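Long-range contacts in inulin fructotransferase (Bacillus sp. snu-7, PDB 2INV), which probably cleaves inulin by intramolecular fructosyl transfer, releasing a cyclic di-fructose anhydride from the chain end: residues Thr383-Val388 and Ser401-Ile406; Gly324-Ile329 and Gly358-Val363; Arg298-Tyr303 and Asn337-Asn342. All blocks are in the same frame, centred on the assembly; numbering follows the deposited sequence.

Contact 1: Thr383-Val388 and Ser401-Ile406; sequences TTHSKV and SSDTAI
The carboxylate oxygen OD1 of D403 takes two donors, one from each segment. H385 N reaches D403 OD1 at 2.9 Å, and the hydroxyl S401 OG donates to the same D403 OD1 at 2.6 Å; both come from above the carboxylate plane. With OG anti to the backbone N, the S401 hydroxyl faces T383 O as well. Further along, the two segments run parallel: A405 N donates to S386 O at 3.1 Å, almost straight at 173°, and V388 N meets A405 O at 2.8 Å nearly along the C=O axis. One water ties three hydroxyls, T383 OG1, S386 OG and T404 OG1, together; T383 OG1 is also hydrogen-bonded to D380 O and T404 OG1 to S399 OG. A second water donates to S386 O and D403 O. The H385 ring meets the CB of D403 at its edge, ND1 to CB 3.6 Å, its plane 58° from that of the carboxylate, while T384 CB lies over one ring face. The K387 chain, bent at chi2 (-87°), lays CD against A405 CB at 3.8 Å, and its NZ goes on to P410 O of the second subunit. The pair forms the last rungs of the right-handed parallel beta-helix: strand 387-389 lies between 362-370 and 405-407, and V388 packs inward on V377 and L379 of strand 375-379 and on I397 of strand 397-399.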
# COMPACT_ATOMS: atom_id res chain seq x y z
N THR A 383 29.67 -20.06 -6.52
CA THR A 383 28.51 -20.52 -5.76
C THR A 383 28.61 -21.93 -5.22
O THR A 383 29.25 -22.81 -5.80
CB THR A 383 27.23 -20.46 -6.61
OG1 THR A 383 27.30 -21.44 -7.66
CG2 THR A 383 27.05 -19.08 -7.20
N THR A 384 27.97 -22.14 -4.08
CA THR A 384 27.92 -23.44 -3.44
C THR A 384 26.54 -23.71 -2.89
O THR A 384 25.83 -22.80 -2.44
CB THR A 384 28.90 -23.56 -2.25
OG1 THR A 384 28.56 -22.60 -1.24
CG2 THR A 384 30.33 -23.37 -2.70
N HIS A 385 26.16 -24.98 -2.96
CA HIS A 385 24.90 -25.48 -2.45
C HIS A 385 23.62 -24.73 -2.87
O HIS A 385 22.66 -24.65 -2.11
CB HIS A 385 25.03 -25.56 -0.93
CG HIS A 385 26.36 -26.08 -0.49
ND1 HIS A 385 26.99 -27.14 -1.11
CD2 HIS A 385 27.21 -25.67 0.49
CE1 HIS A 385 28.17 -27.35 -0.54
NE2 HIS A 385 28.32 -26.48 0.43
N SER A 386 23.61 -24.21 -4.10
CA SER A 386 22.45 -23.48 -4.65
C SER A 386 21.36 -24.47 -5.03
O SER A 386 21.63 -25.66 -5.18
CB SER A 386 22.84 -22.68 -5.90
OG SER A 386 23.98 -21.87 -5.67
N LYS A 387 20.13 -23.98 -5.17
CA LYS A 387 18.99 -24.82 -5.54
C LYS A 387 18.18 -24.15 -6.64
O LYS A 387 17.78 -22.99 -6.51
CB LYS A 387 18.05 -25.04 -4.35
CG LYS A 387 18.70 -25.58 -3.09
CD LYS A 387 18.76 -27.09 -3.10
CE LYS A 387 19.14 -27.60 -1.72
NZ LYS A 387 19.44 -29.05 -1.73
N VAL A 388 17.91 -24.87 -7.72
CA VAL A 388 17.12 -24.31 -8.80
C VAL A 388 15.97 -25.24 -9.14
O VAL A 388 16.17 -26.37 -9.61
CB VAL A 388 17.98 -24.06 -10.06
CG1 VAL A 388 17.17 -23.33 -11.11
CG2 VAL A 388 19.21 -23.24 -9.69
N SER A 401 28.81 -24.90 -10.90
CA SER A 401 29.17 -25.49 -9.63
C SER A 401 28.73 -26.92 -9.78
O SER A 401 27.99 -27.25 -10.71
CB SER A 401 28.40 -24.80 -8.51
OG SER A 401 28.64 -25.46 -7.28
N SER A 402 29.18 -27.78 -8.87
CA SER A 402 28.79 -29.17 -8.97
C SER A 402 27.93 -29.61 -7.80
O SER A 402 27.53 -30.79 -7.73
CB SER A 402 30.02 -30.05 -9.09
OG SER A 402 30.87 -29.89 -7.96
N ASP A 403 27.66 -28.69 -6.87
CA ASP A 403 26.81 -29.05 -5.75
C ASP A 403 25.44 -28.43 -5.95
O ASP A 403 24.61 -28.42 -5.04
CB ASP A 403 27.40 -28.58 -4.42
CG ASP A 403 28.26 -27.35 -4.57
OD1 ASP A 403 27.75 -26.28 -4.98
OD2 ASP A 403 29.47 -27.44 -4.26
N THR A 404 25.19 -27.90 -7.14
CA THR A 404 23.91 -27.30 -7.42
C THR A 404 22.87 -28.39 -7.63
O THR A 404 23.11 -29.36 -8.36
CB THR A 404 23.94 -26.42 -8.67
OG1 THR A 404 24.84 -25.32 -8.46
CG2 THR A 404 22.54 -25.88 -8.95
N ALA A 405 21.73 -28.23 -6.97
CA ALA A 405 20.63 -29.17 -7.11
C ALA A 405 19.65 -28.50 -8.06
O ALA A 405 19.21 -27.37 -7.80
CB ALA A 405 20.00 -29.44 -5.76
N ILE A 406 19.32 -29.19 -9.15
CA ILE A 406 18.42 -28.64 -10.15
C ILE A 406 17.24 -29.57 -10.45
O ILE A 406 17.41 -30.79 -10.50
CB ILE A 406 19.16 -28.41 -11.49
CG1 ILE A 406 20.38 -27.51 -11.27
CG2 ILE A 406 18.22 -27.81 -12.52
CD1 ILE A 406 21.22 -27.31 -12.51
O HOH W 1 25.89 -23.54 -6.53
O HOH W 2 21.86 -27.85 -3.38

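Contact 2: Gly324-Ile329 and Gly358-Val363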
# COMPACT_ATOMS: atom_id res chain seq x y z
N GLY A 324 25.50 -13.11 -2.50
CA GLY A 324 25.22 -13.21 -1.08
C GLY A 324 24.76 -14.63 -0.78
O GLY A 324 24.86 -15.51 -1.64
N ASP A 325 24.25 -14.85 0.43
CA ASP A 325 23.81 -16.19 0.81
C ASP A 325 22.34 -16.28 1.19
O ASP A 325 21.71 -15.29 1.57
CB ASP A 325 24.63 -16.72 2.00
CG ASP A 325 26.11 -16.42 1.87
OD1 ASP A 325 26.72 -16.75 0.83
OD2 ASP A 325 26.67 -15.85 2.83
N ASN A 326 21.82 -17.49 1.09
CA ASN A 326 20.45 -17.83 1.47
C ASN A 326 19.31 -16.95 1.00
O ASN A 326 18.29 -16.85 1.67
CB ASN A 326 20.39 -17.99 2.98
CG ASN A 326 20.90 -19.33 3.45
OD1 ASN A 326 20.27 -20.36 3.21
ND2 ASN A 326 22.05 -19.33 4.11
N ASN A 327 19.47 -16.33 -0.17
CA ASN A 327 18.41 -15.49 -0.72
C ASN A 327 17.43 -16.37 -1.49
O ASN A 327 17.82 -17.39 -2.07
CB ASN A 327 19.02 -14.43 -1.65
CG ASN A 327 19.97 -13.50 -0.91
OD1 ASN A 327 19.56 -12.71 -0.07
ND2 ASN A 327 21.26 -13.59 -1.24
N LEU A 328 16.15 -15.99 -1.48
CA LEU A 328 15.12 -16.76 -2.18
C LEU A 328 14.47 -15.94 -3.29
O LEU A 328 13.61 -15.09 -3.04
CB LEU A 328 14.03 -17.23 -1.21
CG LEU A 328 12.81 -17.91 -1.85
CD1 LEU A 328 13.25 -19.20 -2.54
CD2 LEU A 328 11.76 -18.20 -0.80
N ILE A 329 14.88 -16.22 -4.53
CA ILE A 329 14.33 -15.55 -5.69
C ILE A 329 13.30 -16.50 -6.29
O ILE A 329 13.67 -17.47 -6.97
CB ILE A 329 15.44 -15.25 -6.73
CG1 ILE A 329 16.58 -14.49 -6.06
CG2 ILE A 329 14.87 -14.44 -7.88
CD1 ILE A 329 17.65 -15.38 -5.45
N GLY A 358 28.12 -17.02 -3.51
CA GLY A 358 27.27 -17.19 -2.36
C GLY A 358 26.88 -18.62 -2.12
O GLY A 358 27.02 -19.50 -2.98
N ASP A 359 26.36 -18.82 -0.93
CA ASP A 359 25.96 -20.13 -0.47
C ASP A 359 24.47 -20.26 -0.21
O ASP A 359 23.82 -19.33 0.30
CB ASP A 359 26.72 -20.44 0.81
CG ASP A 359 26.39 -21.80 1.35
OD1 ASP A 359 26.65 -22.80 0.64
OD2 ASP A 359 25.88 -21.87 2.48
N ALA A 360 23.93 -21.41 -0.59
CA ALA A 360 22.53 -21.74 -0.34
C ALA A 360 21.45 -20.93 -1.04
O ALA A 360 20.29 -20.99 -0.62
CB ALA A 360 22.29 -21.71 1.14
N ASN A 361 21.77 -20.18 -2.09
CA ASN A 361 20.72 -19.43 -2.73
C ASN A 361 19.72 -20.38 -3.37
O ASN A 361 20.10 -21.44 -3.88
CB ASN A 361 21.30 -18.43 -3.71
CG ASN A 361 22.03 -17.31 -3.01
OD1 ASN A 361 21.41 -16.44 -2.38
ND2 ASN A 361 23.35 -17.32 -3.10
N VAL A 362 18.45 -20.01 -3.28
CA VAL A 362 17.38 -20.83 -3.82
C VAL A 362 16.59 -20.08 -4.89
O VAL A 362 16.11 -18.97 -4.65
CB VAL A 362 16.43 -21.26 -2.68
CG1 VAL A 362 15.28 -22.07 -3.23
CG2 VAL A 362 17.21 -22.06 -1.65
N VAL A 363 16.47 -20.69 -6.06
CA VAL A 363 15.76 -20.10 -7.17
C VAL A 363 14.66 -21.05 -7.63
O VAL A 363 14.94 -22.07 -8.27
CB VAL A 363 16.73 -19.79 -8.32
CG1 VAL A 363 15.99 -19.24 -9.51
CG2 VAL A 363 17.79 -18.80 -7.84
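Two successive coils of the right-handed parallel beta-helix are stacked here at a corner, where the chain turns at G324 and then enters strand 328-337, beside strand 362-370 of the next coil. An asparagine ladder runs through the bend: the N327 and N361 side chains run alongside each other, with amide planes 11° apart. The N361 amide grips the coil before it at three points. Its ND2 donates to G324 O at 2.8 Å with the acceptor in the amide plane, and its OD1 accepts both N327 N, at 2.9 Å, and N327 ND2, at 3.1 Å. The ladder continues beyond the pair, since N327 OD1 accepts N289 N and its ND2 also donates to C286 O. On the outer side D325 OD1 uses its anti lone pair to accept D359 N at 2.7 Å, and N326 N returns a bond to D359 O. G358 sits so close under G324 O that a side chain would collide with it. Regular parallel pairing follows, V362 N to N327 O and I329 N to V362 O. L328 packs against L333 of the second subunit, and beside V362 its CD1 touches V362 CG1 at 3.6 Å.

Contact 3: Arg298-Tyr303 and Asn337-Asn342. With FRU (beta-D-fructofuranose), chain D.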
# COMPACT_ATOMS: atom_id res chain seq x y z
N ARG A 298 12.68 -6.74 -19.00
CA ARG A 298 13.87 -6.13 -19.57
C ARG A 298 13.60 -5.95 -21.06
O ARG A 298 13.08 -6.87 -21.71
CB ARG A 298 15.07 -7.05 -19.35
CG ARG A 298 16.29 -6.71 -20.19
CD ARG A 298 16.82 -5.32 -19.86
NE ARG A 298 17.33 -4.66 -21.05
CZ ARG A 298 18.44 -5.01 -21.70
NH1 ARG A 298 19.17 -6.03 -21.27
NH2 ARG A 298 18.81 -4.34 -22.78
N THR A 299 13.93 -4.78 -21.59
CA THR A 299 13.73 -4.54 -23.01
C THR A 299 14.68 -3.42 -23.43
O THR A 299 15.52 -2.98 -22.64
CB THR A 299 12.26 -4.17 -23.34
OG1 THR A 299 12.05 -4.25 -24.75
CG2 THR A 299 11.95 -2.76 -22.86
N ASN A 300 14.55 -2.97 -24.66
CA ASN A 300 15.43 -1.92 -25.16
C ASN A 300 14.80 -0.54 -25.01
O ASN A 300 13.59 -0.37 -25.13
CB ASN A 300 15.79 -2.18 -26.62
CG ASN A 300 14.57 -2.40 -27.48
OD1 ASN A 300 13.74 -3.26 -27.20
ND2 ASN A 300 14.47 -1.62 -28.55
N GLU A 301 15.65 0.45 -24.76
CA GLU A 301 15.23 1.84 -24.61
C GLU A 301 14.24 2.20 -25.71
O GLU A 301 14.54 2.06 -26.90
CB GLU A 301 16.45 2.76 -24.69
CG GLU A 301 16.12 4.23 -24.86
CD GLU A 301 15.36 4.80 -23.69
OE1 GLU A 301 15.97 4.97 -22.61
OE2 GLU A 301 14.15 5.09 -23.85
N GLY A 302 13.06 2.69 -25.33
CA GLY A 302 12.05 3.02 -26.31
C GLY A 302 11.88 4.48 -26.71
O GLY A 302 11.22 4.75 -27.72
N TYR A 303 12.47 5.40 -25.95
CA TYR A 303 12.35 6.82 -26.27
C TYR A 303 13.65 7.29 -26.94
O TYR A 303 14.68 7.42 -26.29
CB TYR A 303 12.06 7.60 -24.99
CG TYR A 303 11.68 9.06 -25.14
CD1 TYR A 303 10.70 9.47 -26.05
CD2 TYR A 303 12.25 10.02 -24.29
CE1 TYR A 303 10.30 10.82 -26.11
CE2 TYR A 303 11.85 11.35 -24.34
CZ TYR A 303 10.88 11.74 -25.25
OH TYR A 303 10.48 13.06 -25.27
N ASN A 337 12.70 -8.84 -23.86
CA ASN A 337 12.59 -8.55 -25.29
C ASN A 337 13.69 -7.57 -25.69
O ASN A 337 13.57 -6.36 -25.48
CB ASN A 337 11.22 -7.94 -25.61
CG ASN A 337 10.93 -7.92 -27.08
OD1 ASN A 337 9.88 -7.43 -27.50
ND2 ASN A 337 11.82 -8.48 -27.87
N VAL A 338 14.76 -8.11 -26.25
CA VAL A 338 15.89 -7.30 -26.66
C VAL A 338 16.47 -7.77 -27.99
O VAL A 338 16.70 -8.96 -28.20
CB VAL A 338 17.00 -7.33 -25.57
CG1 VAL A 338 18.22 -6.53 -26.03
CG2 VAL A 338 16.46 -6.76 -24.27
N PRO A 339 16.66 -6.83 -28.93
CA PRO A 339 17.22 -7.09 -30.26
C PRO A 339 18.51 -7.91 -30.19
O PRO A 339 19.43 -7.56 -29.46
CB PRO A 339 17.46 -5.69 -30.80
CG PRO A 339 16.26 -4.96 -30.30
CD PRO A 339 16.06 -5.48 -28.88
N PRO A 340 18.57 -9.04 -30.92
CA PRO A 340 19.78 -9.86 -30.90
C PRO A 340 21.03 -9.00 -31.02
O PRO A 340 22.05 -9.28 -30.39
CB PRO A 340 19.61 -10.75 -32.12
CG PRO A 340 18.14 -11.02 -32.11
CD PRO A 340 17.51 -9.67 -31.75
N ALA A 341 20.91 -7.93 -31.81
CA ALA A 341 22.00 -7.01 -32.06
C ALA A 341 22.34 -6.05 -30.93
O ALA A 341 23.36 -5.37 -30.98
CB ALA A 341 21.71 -6.21 -33.33
N ASN A 342 21.48 -5.96 -29.92
CA ASN A 342 21.79 -5.06 -28.83
C ASN A 342 22.30 -5.87 -27.66
O ASN A 342 22.68 -5.33 -26.62
CB ASN A 342 20.57 -4.25 -28.44
CG ASN A 342 20.19 -3.24 -29.50
OD1 ASN A 342 21.02 -2.49 -30.00
ND2 ASN A 342 18.91 -3.23 -29.86
C1 FRU D . 10.53 10.06 -20.83
C2 FRU D . 10.03 8.92 -19.84
C3 FRU D . 10.43 9.15 -18.35
C4 FRU D . 10.68 7.74 -17.77
C5 FRU D . 11.12 6.99 -18.99
C6 FRU D . 10.35 5.66 -19.05
O1 FRU D . 11.89 10.47 -20.53
O3 FRU D . 9.95 10.03 -17.36
O4 FRU D . 11.60 7.75 -16.70
O5 FRU D . 10.88 7.84 -20.17
O6 FRU D . 11.10 4.81 -19.81
O HOH W 3 21.48 -5.22 -23.87
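The guanidinium of R298 carries V338 CG2 over one face, 3.6 Å above its centre, while a water in plane at the edge accepts from NH2 and donates to N342 O. NE donates to T299 O at 2.9 Å within the guanidinium plane, and NH1 forms a salt bridge with D315. Bends at chi2 (62°) and chi3 (-144°) bring the group round to V338. N337 N donates to R298 O at 2.9 Å and T299 OG1, anti to its own N, to N337 O at 2.7 Å, both in the carbonyl plane. N300 crosses P339 at about a right angle, OD1 3.6 Å from P339 CD, and its buried N has no partner. An alanine in place of R298 would probably loosen this exit from the strand, because the flat surface under the V338 methyl, the water link to N342, the NE bond to T299 O and the salt bridge to D315 would go. E301 OE2 accepts Y303 N at 2.7 Å, and E301 OE1 forms a salt bridge with R252, which binds the fructose through NH1. Y303 CD2 lies 3.8 Å from fructose O1. E301 thus probably helps position both R252 and Y303 in the sugar pocket.

How the contacts relate
All three contacts belong to the same right-handed parallel beta-helix and join neighbouring coils. Contacts 1 and 2 are next to each other on one side, centres 10 Å apart, and touch directly: K387 O lies 2.7 Å from V363 N, and T384 OG1 is 2.7 Å from D359 OD1, both probable hydrogen bonds. Contact 3 is about 29 Å from contact 2 and 31 Å from contact 1, centre to centre, where strands 285-299 and 328-337 end. Along the chain contacts 2 and 3 alternate, 298-303, 324-329, 337-342, 358-363, before contact 1 follows. Stacked coils thus build the C-terminal end through contacts 1 and 2, while contact 3 leads to the fructose pocket.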